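Local coordinates for protein malonyl CoA-ACP transacylase (Xanthomonas oryzae pv. oryzae, PDB 3K89) that probably transfers the malonyl group from malonyl-CoA to holo-acyl carrier protein, releasing CoA and giving malonyl-ACP, at residues Ala88-His93 / Tyr98-Ala103. Sequence-based numbering, arbitrary orientation.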
loop_
_atom_site.group_PDB
_atom_site.type_symbol
_atom_site.label_atom_id
_atom_site.label_comp_id
_atom_site.label_asym_id
_atom_site.label_seq_id
_atom_site.Cartn_x
_atom_site.Cartn_y
_atom_site.Cartn_z
ATOM N N ALA A 88 -17.563 -4.252 4.206
ATOM C CA ALA A 88 -18.023 -5.225 3.234
ATOM C C ALA A 88 -16.931 -5.552 2.221
ATOM O O ALA A 88 -16.969 -6.616 1.588
ATOM C CB ALA A 88 -19.261 -4.724 2.518
ATOM N N LEU A 89 -15.974 -4.630 2.059
ATOM C CA LEU A 89 -14.856 -4.822 1.127
ATOM C C LEU A 89 -13.579 -4.216 1.697
ATOM O O LEU A 89 -13.646 -3.292 2.499
ATOM C CB LEU A 89 -15.166 -4.147 -0.202
ATOM C CG LEU A 89 -16.319 -4.704 -1.048
ATOM C CD1 LEU A 89 -16.698 -3.742 -2.160
ATOM C CD2 LEU A 89 -15.983 -6.089 -1.616
ATOM N N LEU A 90 -12.438 -4.748 1.256
ATOM C CA LEU A 90 -11.106 -4.252 1.632
ATOM C C LEU A 90 -10.273 -3.969 0.380
ATOM O O LEU A 90 -10.518 -4.532 -0.692
ATOM C CB LEU A 90 -10.358 -5.306 2.451
ATOM C CG LEU A 90 -11.077 -5.950 3.635
ATOM C CD1 LEU A 90 -10.188 -7.041 4.225
ATOM C CD2 LEU A 90 -11.392 -4.928 4.707
ATOM N N ALA A 91 -9.281 -3.092 0.525
ATOM C CA ALA A 91 -8.233 -2.917 -0.490
ATOM C C ALA A 91 -7.013 -2.310 0.204
ATOM O O ALA A 91 -7.101 -1.846 1.330
ATOM C CB ALA A 91 -8.707 -2.022 -1.634
ATOM N N GLY A 92 -5.868 -2.313 -0.457
ATOM C CA GLY A 92 -4.719 -1.632 0.132
ATOM C C GLY A 92 -3.736 -1.291 -0.939
ATOM O O GLY A 92 -3.764 -1.905 -2.005
ATOM N N HIS A 93 -2.862 -0.334 -0.654
ATOM C CA HIS A 93 -1.988 0.197 -1.673
ATOM C C HIS A 93 -0.647 -0.510 -1.632
ATOM O O HIS A 93 0.110 -0.318 -0.689
ATOM C CB HIS A 93 -1.825 1.704 -1.458
ATOM C CG HIS A 93 -1.245 2.417 -2.638
ATOM N ND1 HIS A 93 0.040 2.188 -3.086
ATOM C CD2 HIS A 93 -1.775 3.352 -3.460
ATOM C CE1 HIS A 93 0.279 2.954 -4.139
ATOM N NE2 HIS A 93 -0.813 3.664 -4.395
ATOM N N TYR A 98 -1.423 -6.637 1.081
ATOM C CA TYR A 98 -1.090 -7.748 1.979
ATOM C C TYR A 98 -1.714 -7.558 3.353
ATOM O O TYR A 98 -2.219 -8.509 3.964
ATOM C CB TYR A 98 0.441 -7.854 2.089
ATOM C CG TYR A 98 1.061 -8.323 0.790
ATOM C CD1 TYR A 98 1.356 -7.420 -0.252
ATOM C CD2 TYR A 98 1.397 -9.665 0.623
ATOM C CE1 TYR A 98 1.902 -7.861 -1.453
ATOM C CE2 TYR A 98 1.952 -10.114 -0.559
ATOM C CZ TYR A 98 2.206 -9.212 -1.586
ATOM O OH TYR A 98 2.753 -9.682 -2.743
ATOM N N THR A 99 -1.693 -6.321 3.834
ATOM C CA THR A 99 -2.371 -6.009 5.088
ATOM C C THR A 99 -3.849 -6.401 4.975
ATOM O O THR A 99 -4.393 -7.000 5.907
ATOM C CB THR A 99 -2.222 -4.526 5.425
ATOM O OG1 THR A 99 -0.854 -4.123 5.186
ATOM C CG2 THR A 99 -2.568 -4.283 6.889
ATOM N N ALA A 100 -4.478 -6.077 3.845
ATOM C CA ALA A 100 -5.892 -6.421 3.597
ATOM C C ALA A 100 -6.111 -7.933 3.648
ATOM O O ALA A 100 -7.098 -8.402 4.227
ATOM C CB ALA A 100 -6.346 -5.859 2.278
ATOM N N LEU A 101 -5.180 -8.689 3.069
ATOM C CA LEU A 101 -5.304 -10.143 3.055
ATOM C C LEU A 101 -5.169 -10.731 4.463
ATOM O O LEU A 101 -5.838 -11.721 4.782
ATOM C CB LEU A 101 -4.313 -10.778 2.075
ATOM C CG LEU A 101 -4.684 -10.494 0.618
ATOM C CD1 LEU A 101 -3.479 -10.757 -0.284
ATOM C CD2 LEU A 101 -5.862 -11.348 0.154
ATOM N N VAL A 102 -4.345 -10.104 5.306
ATOM C CA VAL A 102 -4.252 -10.532 6.700
ATOM C C VAL A 102 -5.566 -10.193 7.409
ATOM O O VAL A 102 -6.146 -11.054 8.097
ATOM C CB VAL A 102 -3.014 -9.945 7.432
ATOM C CG1 VAL A 102 -2.974 -10.356 8.912
ATOM C CG2 VAL A 102 -1.745 -10.443 6.754
ATOM N N ALA A 103 -6.075 -8.976 7.189
ATOM C CA ALA A 103 -7.353 -8.563 7.816
ATOM C C ALA A 103 -8.505 -9.476 7.412
ATOM O O ALA A 103 -9.375 -9.761 8.229
ATOM C CB ALA A 103 -7.684 -7.118 7.477
#
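The strand and helix that flank the probable nucleophile elbow pack on each other through L90, A91, A100 and A103. L90 reaches from the strand to the helix. Its CG is anti to the carbonyl carbon (chi1 -49°), and the CD1 branch meets the helix twice. L90 CD1 lies 3.4 Å from the backbone oxygen A100 O and 4.1 Å from A103 CB, one helical turn further on. Nearer the strand backbone, L90 CB meets A100 CB at 4.1 Å. The A100 methyl also abuts the strand main chain, with A100 CB 4.2 Å from A91 C. The A91 methyl points the other way. G92 begins the GxSxG pattern, which continues through S94, the predicted active-site serine, and G96. The chain reverses there: the N-to-C directions of strand 89-92 and helix 98-103 differ by 150°, so the two run roughly antiparallel. Their axes come within 6.9 Å at closest approach. All four touching residues are buried. F10 of the adjacent strand 6-10 touches both A100 and A103, while F8 of that strand touches L90. Y98 starts away from the strand, and its side chain touches L115 and V116 of helix 109-126.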